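Local coordinates for protein 6-phospho-beta-glucosidase BglT (Thermotoga maritima, PDB 1UP7) that hydrolyses cellobiose 6'-phosphate to glucose 6-phosphate and glucose, as a family 4 glycosidase that depends on NAD+ and a manganese ion, at residues I102-E105 with T106-V109; F254-I257 with S258-L262; T319-N322 with G323-N327; D354-A357 with L358-H362. All coordinates share one frame; numbering follows the deposited sequence.

Contact 1: I102-E105 with T106-V109. With G6P (6-O-phosphono-alpha-D-glucopyranose), chain J; NAD (nicotinamide-adenine-dinucleotide), chain I.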
loop_
_atom_site.group_PDB
_atom_site.type_symbol
_atom_site.label_atom_id
_atom_site.label_comp_id
_atom_site.label_asym_id
_atom_site.label_seq_id
_atom_site.Cartn_x
_atom_site.Cartn_y
_atom_site.Cartn_z
ATOM N N ILE A 102 -24.155 26.226 1.629
ATOM C CA ILE A 102 -25.087 25.322 0.987
ATOM C C ILE A 102 -25.918 24.574 2.030
ATOM O O ILE A 102 -25.387 23.995 2.990
ATOM C CB ILE A 102 -24.329 24.310 0.107
ATOM C CG1 ILE A 102 -23.714 25.009 -1.123
ATOM C CG2 ILE A 102 -25.285 23.143 -0.278
ATOM C CD1 ILE A 102 -24.753 25.566 -1.989
ATOM N N GLY A 103 -27.231 24.632 1.871
ATOM C CA GLY A 103 -28.112 23.787 2.666
ATOM C C GLY A 103 -28.792 22.745 1.795
ATOM O O GLY A 103 -29.599 23.075 0.922
ATOM N N GLN A 104 -28.453 21.489 2.031
ATOM C CA GLN A 104 -28.902 20.385 1.194
ATOM C C GLN A 104 -29.084 19.098 2.008
ATOM O O GLN A 104 -28.355 18.831 2.964
ATOM C CB GLN A 104 -27.917 20.191 0.034
ATOM C CG GLN A 104 -28.566 19.692 -1.287
ATOM C CD GLN A 104 -28.716 18.163 -1.256
ATOM O OE1 GLN A 104 -27.938 17.450 -0.588
ATOM N NE2 GLN A 104 -29.721 17.669 -1.934
ATOM N N GLU A 105 -30.072 18.307 1.639
ATOM C CA GLU A 105 -30.385 17.057 2.344
ATOM C C GLU A 105 -29.177 16.138 2.669
ATOM O O GLU A 105 -29.071 15.641 3.817
ATOM C CB GLU A 105 -31.489 16.287 1.573
ATOM C CG GLU A 105 -31.824 14.924 2.184
ATOM C CD GLU A 105 -32.471 13.937 1.221
ATOM O OE1 GLU A 105 -32.104 13.900 0.011
ATOM O OE2 GLU A 105 -33.353 13.171 1.684
ATOM N N THR A 106 -28.283 15.919 1.688
ATOM C CA THR A 106 -27.203 14.929 1.810
ATOM C C THR A 106 -25.805 15.503 1.692
ATOM O O THR A 106 -24.850 14.821 2.006
ATOM C CB THR A 106 -27.372 13.806 0.749
ATOM O OG1 THR A 106 -27.156 14.337 -0.589
ATOM C CG2 THR A 106 -28.837 13.358 0.653
ATOM N N THR A 107 -25.685 16.738 1.222
ATOM C CA THR A 107 -24.404 17.303 0.841
ATOM C C THR A 107 -24.000 18.441 1.752
ATOM O O THR A 107 -24.730 19.402 1.865
ATOM C CB THR A 107 -24.504 17.864 -0.598
ATOM O OG1 THR A 107 -24.983 16.828 -1.473
ATOM C CG2 THR A 107 -23.110 18.210 -1.100
ATOM N N GLY A 108 -22.805 18.380 2.311
ATOM C CA GLY A 108 -22.281 19.488 3.086
ATOM C C GLY A 108 -22.882 19.470 4.476
ATOM O O GLY A 108 -23.182 18.405 5.030
ATOM N N VAL A 109 -23.094 20.654 5.028
ATOM C CA VAL A 109 -23.499 20.815 6.441
ATOM C C VAL A 109 -24.799 20.063 6.763
ATOM O O VAL A 109 -24.902 19.419 7.798
ATOM C CB VAL A 109 -23.580 22.308 6.856
ATOM C CG1 VAL A 109 -24.119 22.489 8.347
ATOM C CG2 VAL A 109 -22.221 22.981 6.701
HETATM C C1 G6P J . -32.007 11.876 -5.850
HETATM C C2 G6P J . -30.898 11.330 -4.909
HETATM C C3 G6P J . -31.530 10.783 -3.630
HETATM C C4 G6P J . -32.245 11.938 -2.948
HETATM C C5 G6P J . -33.376 12.419 -3.878
HETATM C C6 G6P J . -34.099 13.610 -3.265
HETATM O O1 G6P J . -31.518 12.473 -7.066
HETATM O O2 G6P J . -30.106 10.299 -5.497
HETATM O O3 G6P J . -30.579 10.158 -2.760
HETATM O O4 G6P J . -32.697 11.557 -1.648
HETATM O O5 G6P J . -32.865 12.824 -5.174
HETATM O O6 G6P J . -35.466 13.629 -3.645
HETATM P P G6P J . -36.568 14.354 -2.721
HETATM O O1P G6P J . -37.909 14.002 -3.322
HETATM O O2P G6P J . -36.463 15.870 -2.662
HETATM O O3P G6P J . -36.437 13.775 -1.341
HETATM P PA NAD I . -39.778 9.749 4.916
HETATM O O1A NAD I . -39.797 11.006 5.689
HETATM O O2A NAD I . -41.112 9.362 4.241
HETATM O O5B NAD I . -39.337 8.621 5.993
HETATM C C5B NAD I . -39.649 7.272 5.757
HETATM C C4B NAD I . -40.293 6.657 6.992
HETATM O O4B NAD I . -39.324 6.474 8.023
HETATM C C3B NAD I . -41.423 7.472 7.609
HETATM O O3B NAD I . -42.613 6.704 7.520
HETATM C C2B NAD I . -41.004 7.680 9.066
HETATM O O2B NAD I . -42.092 7.561 9.960
HETATM C C1B NAD I . -40.049 6.515 9.256
HETATM N N9A NAD I . -39.095 6.661 10.351
HETATM C C8A NAD I . -38.470 7.792 10.840
HETATM N N7A NAD I . -37.650 7.382 11.832
HETATM C C5A NAD I . -37.693 6.042 11.951
HETATM C C6A NAD I . -37.078 5.129 12.798
HETATM N N6A NAD I . -36.217 5.513 13.734
HETATM N N1A NAD I . -37.377 3.778 12.668
HETATM C C2A NAD I . -38.290 3.348 11.719
HETATM N N3A NAD I . -38.913 4.266 10.908
HETATM C C4A NAD I . -38.618 5.580 11.029
HETATM O O3 NAD I . -38.613 9.927 3.821
HETATM P PN NAD I . -38.402 9.141 2.442
HETATM O O1N NAD I . -38.447 10.218 1.422
HETATM O O2N NAD I . -39.240 7.969 2.300
HETATM O O5D NAD I . -36.921 8.549 2.556
HETATM C C5D NAD I . -36.415 7.853 3.681
HETATM C C4D NAD I . -34.881 7.858 3.591
HETATM O O4D NAD I . -34.392 7.207 2.419
HETATM C C3D NAD I . -34.315 9.270 3.536
HETATM O O3D NAD I . -33.178 9.250 4.345
HETATM C C2D NAD I . -33.940 9.484 2.073
HETATM O O2D NAD I . -32.870 10.387 1.853
HETATM C C1D NAD I . -33.666 8.090 1.558
HETATM N N1N NAD I . -34.302 7.897 0.252
HETATM C C2N NAD I . -35.115 6.791 0.158
HETATM C C3N NAD I . -35.776 6.483 -1.006
HETATM C C7N NAD I . -36.668 5.264 -1.030
HETATM O O7N NAD I . -36.668 4.339 -2.100
HETATM N N7N NAD I . -37.478 5.058 0.020
HETATM C C4N NAD I . -35.592 7.338 -2.095
HETATM C C5N NAD I . -34.758 8.472 -2.023
HETATM C C6N NAD I . -34.107 8.744 -0.819
HETATM O O HOH W 1 -25.932 21.368 3.326
HETATM O O HOH W 2 -22.714 22.937 3.376
#

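Contact 2: F254-I257 with S258-L262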
loop_
_atom_site.group_PDB
_atom_site.type_symbol
_atom_site.label_atom_id
_atom_site.label_comp_id
_atom_site.label_asym_id
_atom_site.label_seq_id
_atom_site.Cartn_x
_atom_site.Cartn_y
_atom_site.Cartn_z
ATOM N N PHE A 254 -26.010 28.077 -4.137
ATOM C CA PHE A 254 -26.413 28.790 -2.947
ATOM C C PHE A 254 -27.532 29.767 -3.259
ATOM O O PHE A 254 -28.507 29.828 -2.479
ATOM C CB PHE A 254 -25.286 29.561 -2.269
ATOM C CG PHE A 254 -25.766 30.366 -1.076
ATOM C CD1 PHE A 254 -25.908 29.755 0.187
ATOM C CD2 PHE A 254 -26.107 31.702 -1.214
ATOM C CE1 PHE A 254 -26.371 30.480 1.279
ATOM C CE2 PHE A 254 -26.596 32.435 -0.113
ATOM C CZ PHE A 254 -26.722 31.818 1.152
ATOM N N LYS A 255 -27.395 30.545 -4.340
ATOM C CA LYS A 255 -28.424 31.505 -4.720
ATOM C C LYS A 255 -29.748 30.800 -5.020
ATOM O O LYS A 255 -30.817 31.234 -4.597
ATOM C CB LYS A 255 -28.014 32.334 -5.920
ATOM C CG LYS A 255 -29.089 33.307 -6.360
ATOM C CD LYS A 255 -28.560 34.282 -7.416
ATOM C CE LYS A 255 -29.660 35.251 -7.877
ATOM N NZ LYS A 255 -30.474 35.808 -6.737
ATOM N N LYS A 256 -29.683 29.709 -5.761
ATOM C CA LYS A 256 -30.887 28.953 -6.063
ATOM C C LYS A 256 -31.610 28.482 -4.784
ATOM O O LYS A 256 -32.819 28.648 -4.621
ATOM C CB LYS A 256 -30.564 27.711 -6.883
ATOM C CG LYS A 256 -31.760 27.163 -7.568
ATOM C CD LYS A 256 -31.427 25.802 -8.160
ATOM C CE LYS A 256 -32.587 25.268 -9.033
ATOM N NZ LYS A 256 -32.559 23.763 -8.929
ATOM N N ILE A 257 -30.874 27.877 -3.881
ATOM C CA ILE A 257 -31.503 27.273 -2.738
ATOM C C ILE A 257 -32.082 28.341 -1.808
ATOM O O ILE A 257 -33.122 28.138 -1.179
ATOM C CB ILE A 257 -30.502 26.401 -1.936
ATOM C CG1 ILE A 257 -29.955 25.242 -2.781
ATOM C CG2 ILE A 257 -31.128 25.941 -0.583
ATOM C CD1 ILE A 257 -28.805 24.510 -2.063
ATOM N N SER A 258 -31.392 29.469 -1.708
ATOM C CA SER A 258 -31.781 30.485 -0.768
ATOM C C SER A 258 -32.928 31.372 -1.273
ATOM O O SER A 258 -33.548 32.072 -0.480
ATOM C CB SER A 258 -30.571 31.305 -0.331
ATOM O OG SER A 258 -30.495 32.479 -1.124
ATOM N N THR A 259 -33.236 31.342 -2.568
ATOM C CA THR A 259 -34.304 32.195 -3.107
ATOM C C THR A 259 -35.523 31.378 -3.532
ATOM O O THR A 259 -36.346 31.818 -4.309
ATOM C CB THR A 259 -33.812 33.010 -4.289
ATOM O OG1 THR A 259 -33.327 32.101 -5.289
ATOM C CG2 THR A 259 -32.602 33.848 -3.872
ATOM N N HIS A 260 -35.599 30.157 -3.039
ATOM C CA HIS A 260 -36.748 29.287 -3.301
ATOM C C HIS A 260 -37.161 28.564 -2.025
ATOM O O HIS A 260 -36.413 28.485 -1.055
ATOM C CB HIS A 260 -36.468 28.255 -4.415
ATOM C CG HIS A 260 -36.204 28.891 -5.737
ATOM N ND1 HIS A 260 -34.932 29.217 -6.163
ATOM C CD2 HIS A 260 -37.056 29.366 -6.677
ATOM C CE1 HIS A 260 -35.014 29.833 -7.327
ATOM N NE2 HIS A 260 -36.289 29.938 -7.657
ATOM N N GLU A 261 -38.374 28.050 -2.045
ATOM C CA GLU A 261 -38.866 27.216 -0.963
ATOM C C GLU A 261 -37.910 26.046 -0.647
ATOM O O GLU A 261 -37.265 25.434 -1.536
ATOM C CB GLU A 261 -40.350 26.796 -1.210
ATOM C CG GLU A 261 -40.850 25.537 -0.485
ATOM C CD GLU A 261 -42.271 25.078 -0.879
ATOM O OE1 GLU A 261 -42.579 24.970 -2.103
ATOM O OE2 GLU A 261 -43.089 24.795 0.048
ATOM N N LEU A 262 -37.760 25.772 0.643
ATOM C CA LEU A 262 -36.939 24.627 1.053
ATOM C C LEU A 262 -37.493 23.331 0.462
ATOM O O LEU A 262 -38.694 23.082 0.547
ATOM C CB LEU A 262 -36.871 24.498 2.582
ATOM C CG LEU A 262 -36.032 25.536 3.361
ATOM C CD1 LEU A 262 -36.350 25.460 4.835
ATOM C CD2 LEU A 262 -34.530 25.408 3.119
HETATM O O HOH W 3 -32.732 33.682 -7.598
HETATM O O HOH W 4 -34.665 25.950 -1.833
#

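Contact 3: T319-N322 with G323-N327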
loop_
_atom_site.group_PDB
_atom_site.type_symbol
_atom_site.label_atom_id
_atom_site.label_comp_id
_atom_site.label_asym_id
_atom_site.label_seq_id
_atom_site.Cartn_x
_atom_site.Cartn_y
_atom_site.Cartn_z
ATOM N N THR A 319 -19.552 0.145 -0.953
ATOM C CA THR A 319 -18.821 -0.946 -0.347
ATOM C C THR A 319 -17.335 -0.578 -0.297
ATOM O O THR A 319 -16.934 0.437 -0.900
ATOM C CB THR A 319 -19.078 -2.216 -1.169
ATOM O OG1 THR A 319 -18.594 -3.345 -0.445
ATOM C CG2 THR A 319 -18.259 -2.220 -2.460
ATOM N N ARG A 320 -16.531 -1.373 0.421
ATOM C CA ARG A 320 -15.084 -1.128 0.483
ATOM C C ARG A 320 -14.432 -1.249 -0.871
ATOM O O ARG A 320 -14.701 -2.181 -1.596
ATOM C CB ARG A 320 -14.386 -2.091 1.424
ATOM C CG ARG A 320 -14.615 -1.859 2.898
ATOM C CD ARG A 320 -13.763 -2.796 3.759
ATOM N NE ARG A 320 -13.946 -2.560 5.179
ATOM C CZ ARG A 320 -13.836 -3.514 6.108
ATOM N NH1 ARG A 320 -13.545 -4.751 5.765
ATOM N NH2 ARG A 320 -13.989 -3.230 7.392
ATOM N N ASN A 321 -13.562 -0.299 -1.188
ATOM C CA ASN A 321 -12.805 -0.245 -2.428
ATOM C C ASN A 321 -12.221 -1.611 -2.790
ATOM O O ASN A 321 -12.487 -2.130 -3.885
ATOM C CB ASN A 321 -11.721 0.823 -2.257
ATOM C CG ASN A 321 -10.820 1.011 -3.486
ATOM O OD1 ASN A 321 -11.181 0.670 -4.629
ATOM N ND2 ASN A 321 -9.636 1.595 -3.243
ATOM N N ASN A 322 -11.450 -2.188 -1.859
ATOM C CA ASN A 322 -10.709 -3.429 -2.090
ATOM C C ASN A 322 -10.079 -3.557 -3.483
ATOM O O ASN A 322 -10.272 -4.577 -4.165
ATOM C CB ASN A 322 -11.626 -4.642 -1.846
ATOM C CG ASN A 322 -12.022 -4.828 -0.368
ATOM O OD1 ASN A 322 -12.950 -5.545 -0.083
ATOM N ND2 ASN A 322 -11.303 -4.215 0.549
ATOM N N GLY A 323 -9.346 -2.545 -3.938
ATOM C CA GLY A 323 -8.636 -2.685 -5.208
ATOM C C GLY A 323 -9.417 -2.356 -6.476
ATOM O O GLY A 323 -8.898 -2.457 -7.580
ATOM N N SER A 324 -10.664 -1.916 -6.316
ATOM C CA SER A 324 -11.457 -1.466 -7.459
ATOM C C SER A 324 -10.770 -0.285 -8.129
ATOM O O SER A 324 -10.649 -0.231 -9.353
ATOM C CB SER A 324 -12.848 -1.063 -6.988
ATOM O OG SER A 324 -13.562 -0.396 -8.003
ATOM N N ILE A 325 -10.360 0.663 -7.299
ATOM C CA ILE A 325 -9.583 1.805 -7.734
ATOM C C ILE A 325 -8.234 1.691 -7.074
ATOM O O ILE A 325 -8.120 1.798 -5.832
ATOM C CB ILE A 325 -10.295 3.156 -7.358
ATOM C CG1 ILE A 325 -11.627 3.280 -8.118
ATOM C CG2 ILE A 325 -9.351 4.363 -7.624
ATOM C CD1 ILE A 325 -11.446 3.682 -9.618
ATOM N N GLU A 326 -7.216 1.452 -7.893
ATOM C CA GLU A 326 -5.928 1.063 -7.350
ATOM C C GLU A 326 -5.199 2.202 -6.623
ATOM O O GLU A 326 -4.393 1.932 -5.750
ATOM C CB GLU A 326 -5.046 0.405 -8.413
ATOM C CG GLU A 326 -4.457 1.345 -9.431
ATOM C CD GLU A 326 -3.674 0.617 -10.524
ATOM O OE1 GLU A 326 -4.226 -0.310 -11.184
ATOM O OE2 GLU A 326 -2.492 0.987 -10.733
ATOM N N ASN A 327 -5.485 3.457 -6.976
ATOM C CA ASN A 327 -4.801 4.577 -6.340
ATOM C C ASN A 327 -5.653 5.227 -5.248
ATOM O O ASN A 327 -5.539 6.406 -4.972
ATOM C CB ASN A 327 -4.291 5.596 -7.366
ATOM C CG ASN A 327 -5.403 6.187 -8.230
ATOM O OD1 ASN A 327 -6.482 5.609 -8.366
ATOM N ND2 ASN A 327 -5.136 7.353 -8.808
#

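Contact 4: D354-A357 with L358-H362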
loop_
_atom_site.group_PDB
_atom_site.type_symbol
_atom_site.label_atom_id
_atom_site.label_comp_id
_atom_site.label_asym_id
_atom_site.label_seq_id
_atom_site.Cartn_x
_atom_site.Cartn_y
_atom_site.Cartn_z
ATOM N N ASP A 354 -9.016 9.183 -11.698
ATOM C CA ASP A 354 -8.595 10.488 -12.187
ATOM C C ASP A 354 -8.309 11.443 -10.996
ATOM O O ASP A 354 -9.092 11.489 -10.040
ATOM C CB ASP A 354 -9.745 11.013 -13.084
ATOM C CG ASP A 354 -9.446 12.354 -13.747
ATOM O OD1 ASP A 354 -9.435 13.370 -13.032
ATOM O OD2 ASP A 354 -9.222 12.495 -14.967
ATOM N N HIS A 355 -7.217 12.213 -11.058
ATOM C CA HIS A 355 -6.820 13.093 -9.945
ATOM C C HIS A 355 -7.918 14.073 -9.586
ATOM O O HIS A 355 -8.089 14.404 -8.420
ATOM C CB HIS A 355 -5.524 13.863 -10.242
ATOM C CG HIS A 355 -4.350 12.974 -10.516
ATOM N ND1 HIS A 355 -3.489 13.178 -11.575
ATOM C CD2 HIS A 355 -3.899 11.872 -9.871
ATOM C CE1 HIS A 355 -2.569 12.232 -11.577
ATOM N NE2 HIS A 355 -2.787 11.437 -10.547
ATOM N N PHE A 356 -8.673 14.523 -10.588
ATOM C CA PHE A 356 -9.764 15.487 -10.386
ATOM C C PHE A 356 -10.822 14.859 -9.501
ATOM O O PHE A 356 -11.295 15.459 -8.536
ATOM C CB PHE A 356 -10.415 15.867 -11.721
ATOM C CG PHE A 356 -11.505 16.904 -11.616
ATOM C CD1 PHE A 356 -11.204 18.265 -11.667
ATOM C CD2 PHE A 356 -12.846 16.524 -11.476
ATOM C CE1 PHE A 356 -12.211 19.226 -11.604
ATOM C CE2 PHE A 356 -13.853 17.480 -11.393
ATOM C CZ PHE A 356 -13.531 18.846 -11.462
ATOM N N ALA A 357 -11.204 13.641 -9.832
ATOM C CA ALA A 357 -12.109 12.881 -8.968
ATOM C C ALA A 357 -11.516 12.618 -7.559
ATOM O O ALA A 357 -12.218 12.744 -6.558
ATOM C CB ALA A 357 -12.535 11.582 -9.628
ATOM N N LEU A 358 -10.241 12.250 -7.486
ATOM C CA LEU A 358 -9.609 11.981 -6.186
ATOM C C LEU A 358 -9.595 13.236 -5.279
ATOM O O LEU A 358 -9.751 13.112 -4.076
ATOM C CB LEU A 358 -8.205 11.407 -6.367
ATOM C CG LEU A 358 -8.144 9.874 -6.377
ATOM C CD1 LEU A 358 -9.137 9.242 -7.354
ATOM C CD2 LEU A 358 -6.722 9.349 -6.616
ATOM N N SER A 359 -9.444 14.436 -5.852
ATOM C CA SER A 359 -9.422 15.636 -5.036
ATOM C C SER A 359 -10.700 15.707 -4.205
ATOM O O SER A 359 -10.645 16.015 -2.997
ATOM C CB SER A 359 -9.265 16.906 -5.858
ATOM O OG SER A 359 -10.383 17.120 -6.722
ATOM N N PHE A 360 -11.842 15.400 -4.823
ATOM C CA PHE A 360 -13.091 15.381 -4.054
ATOM C C PHE A 360 -13.220 14.161 -3.141
ATOM O O PHE A 360 -13.568 14.314 -1.986
ATOM C CB PHE A 360 -14.329 15.485 -4.950
ATOM C CG PHE A 360 -14.380 16.761 -5.750
ATOM C CD1 PHE A 360 -14.808 17.954 -5.158
ATOM C CD2 PHE A 360 -13.998 16.765 -7.082
ATOM C CE1 PHE A 360 -14.848 19.130 -5.895
ATOM C CE2 PHE A 360 -14.046 17.931 -7.826
ATOM C CZ PHE A 360 -14.459 19.111 -7.227
ATOM N N ILE A 361 -12.936 12.964 -3.654
ATOM C CA ILE A 361 -13.147 11.764 -2.879
ATOM C C ILE A 361 -12.340 11.765 -1.573
ATOM O O ILE A 361 -12.887 11.439 -0.501
ATOM C CB ILE A 361 -12.827 10.500 -3.709
ATOM C CG1 ILE A 361 -13.742 10.398 -4.967
ATOM C CG2 ILE A 361 -12.860 9.250 -2.820
ATOM C CD1 ILE A 361 -13.274 9.339 -5.973
ATOM N N HIS A 362 -11.046 12.117 -1.659
ATOM C CA HIS A 362 -10.190 12.137 -0.484
ATOM C C HIS A 362 -10.757 13.145 0.541
ATOM O O HIS A 362 -10.923 12.822 1.706
ATOM C CB HIS A 362 -8.755 12.557 -0.864
ATOM C CG HIS A 362 -7.902 11.465 -1.414
ATOM N ND1 HIS A 362 -7.679 10.276 -0.744
ATOM C CD2 HIS A 362 -7.161 11.402 -2.551
ATOM C CE1 HIS A 362 -6.855 9.521 -1.450
ATOM N NE2 HIS A 362 -6.511 10.187 -2.541
#

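Contact 1: I102-E105 with T106-V109
Q104 turns its side-chain carbonyl back over the two threonines that follow E105, and its OE1 collects most of the polar contacts of this turn. The straighter of the two backbone bonds comes from T106, whose N lies 2.8 Å from Q104 OE1 with an N-H...O angle of 162°, although the donor stands above the carbonyl plane. T106 OG1 also donates to Q104 OE1, over 3.2 Å, and arrives in the carbonyl plane on a lone pair. T107 N adds a weak bond to Q104 OE1 at 3.0 Å. The bend at chi2 of Q104 (-84°) brings the amide carbonyl over these donors. With alanine at Q104, T106 N and T106 OG1 would lose their shared acceptor, and the turn is likely to be freer to shift. This loop leads into helix 109-131, with G108 as its N-cap residue, and it lines the active site: Q104, T106 and T107 all touch Y243, the proton acceptor, while T106 also lies on the manganese ligand H194. E105 spans the two bound molecules. E105 OE1 accepts from O4 of glucose 6-phosphate at 2.9 Å, and E105 OE2 from NAD O2D at 2.8 Å while forming a salt bridge with R82. E105 probably raises the basicity of the active-site tyrosine, as in related enzymes. Toward I102 the turn is looser and hydrated. I102 CG2 comes no closer than 4.3 Å to T107 O, and one water joins I102 O, Q104 N and T107 O while a second links I102 O to V109 N.

Contact 2: F254-I257 with S258-L262
H260 swings its imidazole back under the end of helix 250-258, where H260 ND1 donates to K256 O over 2.7 Å. The bond is nearly straight, with an N-H...O angle of 171°; the oxygen lies in the ring plane and the N-H meets a lone pair of K256 O, in the carbonyl plane. One residue earlier, T259 OG1 donates to K255 O at 2.7 Å, tilted from that carbonyl plane. The T259 hydroxyl sits between its own backbone N and carbonyl carbon (chi1 58°), a rotamer that turns it back to the preceding helical turn. T259 N contributes weak bonds to both K255 O and K256 O, whereas S258 N keeps a regular helical bond to F254 O. Beside that bond, S258 CB rests over one face of the F254 ring, 4.1 Å above its plane and offset toward the rim.

Farther out, a water donates to T259 OG1 and accepts a weak bond from K255 NZ. The aliphatic part of K256 crosses the imidazole at a slant, K256 CG lying 4.0 Å from H260 ND1; its ammonium forms a salt bridge with E226. On the inner side, F254 packs on I102 and I257 on L97, and L262 reaches L97 and helix 85-94. Most of the polar groups lie at the surface, where side chains supplement the backbone in satisfying carbonyls of the last turn. Such side-chain capping is a way of finishing a helix C-terminus, here just before the chain turns at the N-cap residue L262 into helix 263-278, whose first residue is the substrate-binding R263.

Contact 3: T319-N322 with G323-N327
N321 grips the backbone of I325 with both ends of its amide. N321 OD1 accepts from I325 N at 2.8 Å, with an N-H...O angle of 171° and the donor on a lone pair in the carbonyl plane. In return, N321 ND2 donates to I325 O at 3.0 Å, and that oxygen lies in the plane of the asparagine amide. Having CG anti to the backbone N (chi1 180°) carries the amide past the turn to the residue that follows it, and a further bond from N321 ND2 to P329 O helps to fix its rotation. Replacing N321 by a leucine would probably leave I325 N and I325 O without these mates and let the chain beyond the turn drift.

The backbone closes a type I' beta turn through S324 N and N321 O, 3.0 Å apart. N322 and G323 occupy its corners with positive phi; at G323 a side chain would collide with N322 O. Packing is close inside the turn, S324 CB lying 3.4 Å from N321 OD1, while S324 OG is hydrogen-bonded to Q350 NE2.

The turn follows strand 313-320, an outer strand, within this chain, of the three-stranded antiparallel sheet. N321 lies on L334 of strand 333-341, N322 and S324 lie on T347 of strand 344-347, and N322 touches S349 and E326 touches D330, both of a neighbouring subunit.

Contact 4: D354-A357 with L358-H362
S359 OG donates to F356 O over 2.6 Å, closing a side-chain-to-backbone bond one turn back in helix 355-376. A chi1 of 64° tucks the S359 hydroxyl over its own backbone, toward that carbonyl. Next to it the rings of F356 and F360 form a T-shaped pair: the edge of F360, led by CE2, meets the face of F356 at planes of 69°, with centroids 5.4 Å apart. F360 CE2 comes to 3.6 Å from F356 CE2. Both rings also touch L248 of helix 245-248, and F360 lies on L195 and F197 of strand 195-203.

At the start of the helix D354 is the N-cap: D354 OD1 accepts from F356 N at 2.8 Å, on the anti side of the carboxylate. The other oxygen, OD2, makes a salt bridge with K385 of a neighbouring subunit. Regular bonds follow from L358 N to D354 O and from I361 N to A357 O, with I361 CD1 4.4 Å from A357 CB. The D354 carboxylate thus faces both the positive end of the helix dipole and a lysine of the neighbouring subunit, which would probably stabilise its negative charge.

In the fold
Following the chain, contact 1 shapes the loop between helices 85-94 and 109-131, contact 2 the link between helices 250-258 and 263-278, contact 3 the turn leaving strand 313-320, and contact 4 the first turns of helix 355-376. Each closes before the next opens, so none nests in or crosses another. In space they pair: I102 and G103 of contact 1 pack on F254 and I257 of contact 2, joining the NAD-binding Rossmann part to the C-terminal part, while N327 of contact 3 packs on L358 of contact 4. Contacts 2 and 3 are the farthest apart, with centres about 37 Å from each other, while contacts 1 and 4 come within about 9 Å at their nearest atoms; contacts 3 and 4 also reach neighbouring subunits.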